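Local coordinates for N-terminal acetyltransferase B complex subunit MDM20 (Candida albicans, PDB 5K04), which probably serves as the non-catalytic, all-helical partner subunit of the NatB complex, which acetylates the N-termini of selected proteins, at residues A513-I518 with N529-Y534; S507-V512 with L576-Y581; L427-Y432 with K456-A461. All coordinates share one frame; numbering follows the deposited sequence.

Contact 1 of 3, residues A513-I518 with N529-Y534; sequences AKILQI and NYFIHY
Leu-516 and Phe-531 lie closest in backbone terms, with CA of Leu-516 7.3 Å from CA of Phe-531. They sit on two helices that run in roughly opposite directions. The axes of the short segments come within 10.2 Å, at 139° between their N-to-C directions. This spacing is filled by a few apolar side chains.

Phe-531 sends its side chain toward the first helix. Ile-515 meets it there, its CB also directed at the partner, and the two side chains lie nearly perpendicular. The CG2 methyl of Ile-515 sits over one face of the ring, offset toward the rim, and lies 3.6 Å from Phe-531 CD2. Its distance to the ring centroid is 3.9 Å, which makes a CH-pi contact. CG2 gets there because it stands anti to the backbone N of Ile-515. The other branch ends in CD1, which reaches the far end of the ring, 3.7 Å from Phe-531 CZ. The opposite face of the ring is covered by its chain neighbour: Tyr-530 CD1 lies over the ring centre. Tyr-466 of helix 456-485 packs against Phe-531 in an edge-to-face pair.

Leu-516 reaches the root of Phe-531. Its CB does not point at the partner, but its CD2 methyl reaches across, 3.9 Å from Phe-531 CB. The same methyl lies 3.9 Å from Ile-532 CD1. One methyl thus touches both the root of the aromatic side chain and the tip of the isoleucine.

Three of the four touching residues are buried, and Ile-532 is partly exposed. Helices 506-521 and 525-537 follow each other in the chain, joined by a short turn. They form an antiparallel helical hairpin, the building element of tetratricopeptide-like helical proteins, consistent with this family.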
loop_
_atom_site.group_PDB
_atom_site.type_symbol
_atom_site.label_atom_id
_atom_site.label_comp_id
_atom_site.label_asym_id
_atom_site.label_seq_id
_atom_site.Cartn_x
_atom_site.Cartn_y
_atom_site.Cartn_z
ATOM N N ALA A 513 16.033 3.312 -6.269
ATOM C CA ALA A 513 16.788 4.534 -6.560
ATOM C C ALA A 513 17.595 4.992 -5.351
ATOM O O ALA A 513 18.752 5.412 -5.486
ATOM C CB ALA A 513 15.833 5.645 -6.992
ATOM N N LYS A 514 16.992 4.902 -4.161
ATOM C CA LYS A 514 17.633 5.345 -2.929
ATOM C C LYS A 514 18.802 4.440 -2.547
ATOM O O LYS A 514 19.842 4.918 -2.081
ATOM C CB LYS A 514 16.589 5.387 -1.817
ATOM C CG LYS A 514 17.033 6.121 -0.593
ATOM C CD LYS A 514 16.874 7.627 -0.754
ATOM C CE LYS A 514 17.127 8.296 0.595
ATOM N NZ LYS A 514 16.954 9.760 0.535
ATOM N N ILE A 515 18.646 3.131 -2.732
ATOM C CA ILE A 515 19.744 2.200 -2.490
ATOM C C ILE A 515 20.918 2.504 -3.407
ATOM O O ILE A 515 22.086 2.503 -2.983
ATOM C CB ILE A 515 19.253 0.755 -2.674
ATOM C CG1 ILE A 515 18.359 0.354 -1.494
ATOM C CG2 ILE A 515 20.447 -0.197 -2.881
ATOM C CD1 ILE A 515 17.497 -0.860 -1.794
ATOM N N LEU A 516 20.629 2.722 -4.689
ATOM C CA LEU A 516 21.688 3.009 -5.647
ATOM C C LEU A 516 22.419 4.292 -5.272
ATOM O O LEU A 516 23.649 4.326 -5.222
ATOM C CB LEU A 516 21.091 3.101 -7.048
ATOM C CG LEU A 516 20.605 1.764 -7.602
ATOM C CD1 LEU A 516 19.713 1.961 -8.831
ATOM C CD2 LEU A 516 21.817 0.914 -7.919
ATOM N N GLN A 517 21.663 5.340 -4.937
ATOM C CA GLN A 517 22.262 6.639 -4.649
ATOM C C GLN A 517 23.223 6.554 -3.473
ATOM O O GLN A 517 24.364 7.020 -3.552
ATOM C CB GLN A 517 21.163 7.673 -4.369
ATOM C CG GLN A 517 21.715 9.006 -3.858
ATOM C CD GLN A 517 20.642 10.053 -3.668
ATOM O OE1 GLN A 517 20.010 10.125 -2.609
ATOM N NE2 GLN A 517 20.429 10.879 -4.697
ATOM N N ILE A 518 22.765 5.967 -2.363
ATOM C CA ILE A 518 23.600 5.849 -1.171
ATOM C C ILE A 518 24.776 4.916 -1.435
ATOM O O ILE A 518 25.916 5.196 -1.034
ATOM C CB ILE A 518 22.725 5.388 0.016
ATOM C CG1 ILE A 518 21.537 6.356 0.180
ATOM C CG2 ILE A 518 23.522 5.288 1.332
ATOM C CD1 ILE A 518 20.540 5.893 1.220
ATOM N N ASN A 529 25.783 -4.185 -7.478
ATOM C CA ASN A 529 25.718 -5.191 -8.539
ATOM C C ASN A 529 24.394 -5.951 -8.542
ATOM O O ASN A 529 23.952 -6.429 -9.592
ATOM C CB ASN A 529 26.887 -6.166 -8.377
ATOM C CG ASN A 529 26.939 -7.221 -9.474
ATOM O OD1 ASN A 529 26.177 -8.194 -9.464
ATOM N ND2 ASN A 529 27.863 -7.044 -10.416
ATOM N N TYR A 530 23.764 -6.105 -7.377
ATOM C CA TYR A 530 22.476 -6.785 -7.327
ATOM C C TYR A 530 21.375 -5.922 -7.933
ATOM O O TYR A 530 20.482 -6.434 -8.621
ATOM C CB TYR A 530 22.134 -7.154 -5.879
ATOM C CG TYR A 530 20.748 -7.744 -5.702
ATOM C CD1 TYR A 530 19.631 -6.925 -5.506
ATOM C CD2 TYR A 530 20.552 -9.113 -5.722
ATOM C CE1 TYR A 530 18.367 -7.465 -5.348
ATOM C CE2 TYR A 530 19.286 -9.658 -5.551
ATOM C CZ TYR A 530 18.204 -8.832 -5.367
ATOM O OH TYR A 530 16.953 -9.374 -5.216
ATOM N N PHE A 531 21.426 -4.612 -7.688
ATOM C CA PHE A 531 20.355 -3.724 -8.117
ATOM C C PHE A 531 20.521 -3.241 -9.549
ATOM O O PHE A 531 19.517 -3.001 -10.235
ATOM C CB PHE A 531 20.240 -2.576 -7.120
ATOM C CG PHE A 531 19.693 -3.029 -5.800
ATOM C CD1 PHE A 531 18.325 -3.251 -5.642
ATOM C CD2 PHE A 531 20.541 -3.309 -4.733
ATOM C CE1 PHE A 531 17.810 -3.700 -4.424
ATOM C CE2 PHE A 531 20.032 -3.757 -3.511
ATOM C CZ PHE A 531 18.663 -3.957 -3.364
ATOM N N ILE A 532 21.759 -3.142 -10.035
ATOM C CA ILE A 532 21.966 -3.005 -11.471
ATOM C C ILE A 532 21.344 -4.190 -12.199
ATOM O O ILE A 532 20.677 -4.030 -13.231
ATOM C CB ILE A 532 23.467 -2.872 -11.789
ATOM C CG1 ILE A 532 24.045 -1.616 -11.146
ATOM C CG2 ILE A 532 23.696 -2.854 -13.281
ATOM C CD1 ILE A 532 23.191 -0.401 -11.350
ATOM N N HIS A 533 21.530 -5.399 -11.656
ATOM C CA HIS A 533 20.961 -6.581 -12.293
ATOM C C HIS A 533 19.431 -6.559 -12.284
ATOM O O HIS A 533 18.806 -7.067 -13.220
ATOM C CB HIS A 533 21.479 -7.845 -11.618
ATOM C CG HIS A 533 20.973 -9.097 -12.257
ATOM N ND1 HIS A 533 21.384 -9.507 -13.509
ATOM C CD2 HIS A 533 20.068 -10.012 -11.837
ATOM C CE1 HIS A 533 20.767 -10.632 -13.824
ATOM N NE2 HIS A 533 19.966 -10.962 -12.826
ATOM N N TYR A 534 18.813 -5.969 -11.253
ATOM C CA TYR A 534 17.358 -5.793 -11.260
ATOM C C TYR A 534 16.918 -4.857 -12.385
ATOM O O TYR A 534 15.913 -5.111 -13.059
ATOM C CB TYR A 534 16.886 -5.250 -9.905
ATOM C CG TYR A 534 15.419 -4.879 -9.882
ATOM C CD1 TYR A 534 14.436 -5.844 -9.664
ATOM C CD2 TYR A 534 15.005 -3.573 -10.089
ATOM C CE1 TYR A 534 13.084 -5.518 -9.658
ATOM C CE2 TYR A 534 13.656 -3.242 -10.082
ATOM C CZ TYR A 534 12.700 -4.214 -9.868
ATOM O OH TYR A 534 11.363 -3.882 -9.856
#

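Contact 2 of 3, residues S507-V512 with L576-Y581; sequences SLNFTV and LKLLVY
Asn-509 and Leu-578 mark the closest backbone approach, their CA atoms 7.9 Å apart, on two helices separated by many residues in the chain. Leu-578 carries the second segment's whole share. Its side chain points at the first helix and forks between two residues one turn apart.

Branch CD1 goes to Asn-509. It comes in across that side chain, 3.5 Å from Asn-509 OD1 and 3.7 Å from Asn-509 CB. Leu-578 CD2 turns to Val-512, 4.0 Å from its CG1. Val-512 CG1 is brought to this methyl by standing anti to its backbone N (chi1 174°). In both pairs the side chains are roughly at right angles. The amide nitrogen of Asn-509 is used by Asn-504 OD1.

On the first helix, Ser-507 O is gripped twice. It accepts from Thr-511 N, as the helix requires, and from Thr-511 OG1 at 2.7 Å. The hydroxyl also accepts a hydrogen bond from Asn-446 ND2.

All three touching residues are buried. The contact is plain helix-to-helix packing. It joins helices 506-521 and 571-584, far apart in the chain, consistent with an all-helical subunit whose family is related to the tetratricopeptide proteins.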
loop_
_atom_site.group_PDB
_atom_site.type_symbol
_atom_site.label_atom_id
_atom_site.label_comp_id
_atom_site.label_asym_id
_atom_site.label_seq_id
_atom_site.Cartn_x
_atom_site.Cartn_y
_atom_site.Cartn_z
ATOM N N SER A 507 6.899 3.608 -4.860
ATOM C CA SER A 507 7.609 3.374 -3.600
ATOM C C SER A 507 8.684 2.293 -3.741
ATOM O O SER A 507 9.727 2.350 -3.067
ATOM C CB SER A 507 6.605 3.007 -2.498
ATOM O OG SER A 507 5.650 4.049 -2.317
ATOM N N LEU A 508 8.434 1.288 -4.587
ATOM C CA LEU A 508 9.424 0.244 -4.860
ATOM C C LEU A 508 10.595 0.804 -5.645
ATOM O O LEU A 508 11.762 0.522 -5.342
ATOM C CB LEU A 508 8.781 -0.903 -5.652
ATOM C CG LEU A 508 9.732 -1.769 -6.480
ATOM C CD1 LEU A 508 10.655 -2.601 -5.585
ATOM C CD2 LEU A 508 8.966 -2.667 -7.513
ATOM N N ASN A 509 10.289 1.586 -6.686
ATOM C CA ASN A 509 11.330 2.169 -7.524
ATOM C C ASN A 509 12.111 3.247 -6.780
ATOM O O ASN A 509 13.329 3.363 -6.944
ATOM C CB ASN A 509 10.688 2.686 -8.804
ATOM C CG ASN A 509 10.320 1.543 -9.754
ATOM O OD1 ASN A 509 11.184 0.742 -10.121
ATOM N ND2 ASN A 509 9.043 1.449 -10.127
ATOM N N PHE A 510 11.432 4.008 -5.918
ATOM C CA PHE A 510 12.150 4.921 -5.036
ATOM C C PHE A 510 13.107 4.168 -4.125
ATOM O O PHE A 510 14.240 4.610 -3.900
ATOM C CB PHE A 510 11.175 5.741 -4.193
ATOM C CG PHE A 510 11.866 6.724 -3.330
ATOM C CD1 PHE A 510 12.534 7.788 -3.901
ATOM C CD2 PHE A 510 11.897 6.563 -1.966
ATOM C CE1 PHE A 510 13.204 8.681 -3.124
ATOM C CE2 PHE A 510 12.570 7.454 -1.181
ATOM C CZ PHE A 510 13.229 8.514 -1.756
ATOM N N THR A 511 12.656 3.027 -3.584
ATOM C CA THR A 511 13.511 2.191 -2.747
ATOM C C THR A 511 14.774 1.770 -3.495
ATOM O O THR A 511 15.878 1.846 -2.945
ATOM C CB THR A 511 12.711 0.969 -2.256
ATOM O OG1 THR A 511 11.658 1.393 -1.377
ATOM C CG2 THR A 511 13.594 -0.003 -1.528
ATOM N N VAL A 512 14.633 1.357 -4.766
ATOM C CA VAL A 512 15.794 0.973 -5.572
ATOM C C VAL A 512 16.661 2.191 -5.879
ATOM O O VAL A 512 17.890 2.140 -5.743
ATOM C CB VAL A 512 15.347 0.255 -6.866
ATOM C CG1 VAL A 512 16.540 -0.024 -7.794
ATOM C CG2 VAL A 512 14.610 -1.065 -6.556
ATOM N N LEU A 576 14.127 8.815 -13.626
ATOM C CA LEU A 576 15.317 9.219 -14.362
ATOM C C LEU A 576 16.575 8.664 -13.720
ATOM O O LEU A 576 17.524 8.290 -14.424
ATOM C CB LEU A 576 15.380 10.743 -14.449
ATOM C CG LEU A 576 14.340 11.384 -15.371
ATOM C CD1 LEU A 576 14.314 12.914 -15.189
ATOM C CD2 LEU A 576 14.643 11.005 -16.809
ATOM N N LYS A 577 16.608 8.625 -12.383
ATOM C CA LYS A 577 17.730 8.012 -11.685
ATOM C C LYS A 577 17.912 6.574 -12.138
ATOM O O LYS A 577 19.032 6.137 -12.419
ATOM C CB LYS A 577 17.515 8.071 -10.170
ATOM C CG LYS A 577 17.571 9.480 -9.580
ATOM C CD LYS A 577 18.874 10.196 -9.907
ATOM C CE LYS A 577 19.012 11.496 -9.111
ATOM N NZ LYS A 577 19.158 11.301 -7.614
ATOM N N LEU A 578 16.804 5.828 -12.235
ATOM C CA LEU A 578 16.886 4.426 -12.630
ATOM C C LEU A 578 17.315 4.293 -14.086
ATOM O O LEU A 578 18.085 3.390 -14.431
ATOM C CB LEU A 578 15.546 3.739 -12.382
ATOM C CG LEU A 578 15.107 3.798 -10.916
ATOM C CD1 LEU A 578 13.829 3.009 -10.712
ATOM C CD2 LEU A 578 16.203 3.278 -10.002
ATOM N N LEU A 579 16.852 5.200 -14.947
ATOM C CA LEU A 579 17.371 5.247 -16.312
ATOM C C LEU A 579 18.866 5.518 -16.315
ATOM O O LEU A 579 19.633 4.812 -16.989
ATOM C CB LEU A 579 16.634 6.307 -17.120
ATOM C CG LEU A 579 15.139 6.005 -17.269
ATOM C CD1 LEU A 579 14.433 7.090 -18.062
ATOM C CD2 LEU A 579 14.962 4.666 -17.948
ATOM N N VAL A 580 19.303 6.525 -15.547
ATOM C CA VAL A 580 20.730 6.845 -15.468
ATOM C C VAL A 580 21.535 5.581 -15.199
ATOM O O VAL A 580 22.460 5.235 -15.942
ATOM C CB VAL A 580 20.997 7.917 -14.385
ATOM C CG1 VAL A 580 22.507 8.019 -14.082
ATOM C CG2 VAL A 580 20.475 9.274 -14.815
ATOM N N TYR A 581 21.181 4.867 -14.132
ATOM C CA TYR A 581 21.948 3.681 -13.775
ATOM C C TYR A 581 21.809 2.601 -14.842
ATOM O O TYR A 581 22.768 1.882 -15.133
ATOM C CB TYR A 581 21.516 3.180 -12.389
ATOM C CG TYR A 581 22.093 4.030 -11.271
ATOM C CD1 TYR A 581 23.388 3.810 -10.801
ATOM C CD2 TYR A 581 21.358 5.051 -10.691
ATOM C CE1 TYR A 581 23.937 4.583 -9.780
ATOM C CE2 TYR A 581 21.896 5.826 -9.667
ATOM C CZ TYR A 581 23.195 5.595 -9.223
ATOM O OH TYR A 581 23.724 6.372 -8.212
#

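Contact 3 of 3, residues L427-Y432 with K456-A461; sequences LIFPIY and KINLDA
The ring of Phe-429 does all the touching from its segment, and its partners are one polar and one apolar side chain. The polar partner is Asn-458. It meets the CD2 and CE2 atoms of Phe-429 obliquely, with amide and ring planes 40° apart. Asn-458 OD1 is 3.4 Å from Phe-429 CD2, and Asn-458 CG is 3.5 Å from Phe-429 CE2. The amide is brought to the ring with CG anti to the carbonyl carbon of Asn-458 (chi1 -66°). ND2 of this amide gives a hydrogen bond to Asn-453 O, just ahead of the helix, which would limit rotation of the amide.

This is helix-to-helix packing, consistent with a tetratricopeptide-like family. The N-terminal end of helix 456-485, the long helix of the family region, lies against Phe-429 of the short helix 429-434. Ser-455 OG accepts from Asn-458 N at the same end.

The apolar part comes from Ala-461. Its CB points toward the ring and lies 3.8 Å from Phe-429 CE1, with CZ of Phe-429 almost as near. Phe-429 thus bridges successive turns of the helix.

One charged pair lies within the second segment. Lys-456 NZ is 3.6 Å from Asp-460 OD1, and that oxygen also receives a hydrogen bond from Tyr-527 OH.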
loop_
_atom_site.group_PDB
_atom_site.type_symbol
_atom_site.label_atom_id
_atom_site.label_comp_id
_atom_site.label_asym_id
_atom_site.label_seq_id
_atom_site.Cartn_x
_atom_site.Cartn_y
_atom_site.Cartn_z
ATOM N N LEU A 427 17.206 12.783 11.436
ATOM C CA LEU A 427 16.296 12.671 12.574
ATOM C C LEU A 427 14.958 12.026 12.237
ATOM O O LEU A 427 14.093 11.915 13.117
ATOM C CB LEU A 427 16.040 14.062 13.175
ATOM C CG LEU A 427 17.269 14.897 13.540
ATOM C CD1 LEU A 427 16.845 16.268 14.074
ATOM C CD2 LEU A 427 18.176 14.152 14.544
ATOM N N ILE A 428 14.758 11.606 10.996
ATOM C CA ILE A 428 13.473 11.049 10.588
ATOM C C ILE A 428 13.393 9.546 10.866
ATOM O O ILE A 428 12.402 9.060 11.421
ATOM C CB ILE A 428 13.249 11.384 9.099
ATOM C CG1 ILE A 428 13.161 12.914 8.913
ATOM C CG2 ILE A 428 12.053 10.648 8.556
ATOM C CD1 ILE A 428 12.943 13.352 7.470
ATOM N N PHE A 429 14.440 8.799 10.505
ATOM C CA PHE A 429 14.450 7.348 10.697
ATOM C C PHE A 429 14.129 6.900 12.116
ATOM O O PHE A 429 13.425 5.885 12.266
ATOM C CB PHE A 429 15.819 6.779 10.275
ATOM C CG PHE A 429 15.787 6.065 8.960
ATOM C CD1 PHE A 429 15.052 4.897 8.808
ATOM C CD2 PHE A 429 16.488 6.561 7.866
ATOM C CE1 PHE A 429 15.008 4.238 7.578
ATOM C CE2 PHE A 429 16.464 5.906 6.636
ATOM C CZ PHE A 429 15.725 4.744 6.492
ATOM N N PRO A 430 14.610 7.555 13.176
ATOM C CA PRO A 430 14.235 7.091 14.524
ATOM C C PRO A 430 12.733 7.135 14.776
ATOM O O PRO A 430 12.185 6.254 15.450
ATOM C CB PRO A 430 15.012 8.049 15.443
ATOM C CG PRO A 430 16.224 8.453 14.618
ATOM C CD PRO A 430 15.649 8.610 13.224
ATOM N N ILE A 431 12.045 8.127 14.208
ATOM C CA ILE A 431 10.600 8.249 14.382
ATOM C C ILE A 431 9.875 7.160 13.605
ATOM O O ILE A 431 9.007 6.462 14.146
ATOM C CB ILE A 431 10.141 9.648 13.946
ATOM C CG1 ILE A 431 10.882 10.713 14.767
ATOM C CG2 ILE A 431 8.640 9.789 14.090
ATOM C CD1 ILE A 431 10.795 12.093 14.176
ATOM N N TYR A 432 10.226 7.015 12.325
ATOM C CA TYR A 432 9.687 5.972 11.447
ATOM C C TYR A 432 9.815 4.591 12.074
ATOM O O TYR A 432 8.850 3.814 12.113
ATOM C CB TYR A 432 10.434 6.029 10.108
ATOM C CG TYR A 432 9.941 5.141 8.974
ATOM C CD1 TYR A 432 10.357 3.819 8.844
ATOM C CD2 TYR A 432 9.095 5.651 8.002
ATOM C CE1 TYR A 432 9.914 3.020 7.773
ATOM C CE2 TYR A 432 8.647 4.869 6.940
ATOM C CZ TYR A 432 9.058 3.560 6.827
ATOM O OH TYR A 432 8.595 2.806 5.761
ATOM N N LYS A 456 25.393 4.595 5.939
ATOM C CA LYS A 456 25.441 3.142 5.791
ATOM C C LYS A 456 24.312 2.464 6.567
ATOM O O LYS A 456 23.705 1.495 6.086
ATOM C CB LYS A 456 26.808 2.636 6.252
ATOM C CG LYS A 456 26.910 1.137 6.467
ATOM C CD LYS A 456 26.810 0.357 5.170
ATOM C CE LYS A 456 26.989 -1.135 5.421
ATOM N NZ LYS A 456 27.058 -1.899 4.151
ATOM N N ILE A 457 24.014 2.967 7.766
ATOM C CA ILE A 457 22.889 2.441 8.542
ATOM C C ILE A 457 21.576 2.630 7.793
ATOM O O ILE A 457 20.734 1.727 7.754
ATOM C CB ILE A 457 22.852 3.093 9.935
ATOM C CG1 ILE A 457 24.080 2.648 10.729
ATOM C CG2 ILE A 457 21.586 2.695 10.682
ATOM C CD1 ILE A 457 24.192 3.295 12.068
ATOM N N ASN A 458 21.390 3.798 7.173
ATOM C CA ASN A 458 20.186 4.024 6.383
ATOM C C ASN A 458 20.160 3.124 5.147
ATOM O O ASN A 458 19.101 2.591 4.781
ATOM C CB ASN A 458 20.093 5.498 5.993
ATOM C CG ASN A 458 19.874 6.432 7.204
ATOM O OD1 ASN A 458 19.790 5.988 8.364
ATOM N ND2 ASN A 458 19.787 7.737 6.926
ATOM N N LEU A 459 21.319 2.940 4.497
ATOM C CA LEU A 459 21.408 2.030 3.357
ATOM C C LEU A 459 20.938 0.625 3.735
ATOM O O LEU A 459 20.116 0.023 3.039
ATOM C CB LEU A 459 22.846 1.996 2.836
ATOM C CG LEU A 459 23.169 0.878 1.839
ATOM C CD1 LEU A 459 22.313 0.993 0.576
ATOM C CD2 LEU A 459 24.662 0.869 1.483
ATOM N N ASP A 460 21.445 0.095 4.851
ATOM C CA ASP A 460 21.031 -1.230 5.299
ATOM C C ASP A 460 19.546 -1.268 5.633
ATOM O O ASP A 460 18.886 -2.289 5.423
ATOM C CB ASP A 460 21.874 -1.656 6.502
ATOM C CG ASP A 460 23.355 -1.860 6.143
ATOM O OD1 ASP A 460 23.639 -2.350 5.029
ATOM O OD2 ASP A 460 24.228 -1.537 6.984
ATOM N N ALA A 461 19.000 -0.164 6.133
ATOM C CA ALA A 461 17.561 -0.101 6.372
ATOM C C ALA A 461 16.782 -0.142 5.059
ATOM O O ALA A 461 15.750 -0.820 4.956
ATOM C CB ALA A 461 17.216 1.157 7.168
#

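Contacts 1 and 2 share helix 506-521 and have centres about 8 Å apart. The chain between the two segments of contact 2 contains both segments of contact 1. They touch: Ala-513 CA is 3.7 Å from Leu-578 CD2. Gln-517 and Lys-577 converge on Glu-671, which takes a hydrogen bond from the first and a salt bridge from the second. Contact 3 closes earlier in the chain. Its centre is about 17 Å from that of contact 1, and the two meet where Leu-459 CB lies 3.7 Å from Ile-518 CG2. Contacts 2 and 3 stay about 7 Å apart at their nearest atoms. The second protein chain of the assembly touches none of the three.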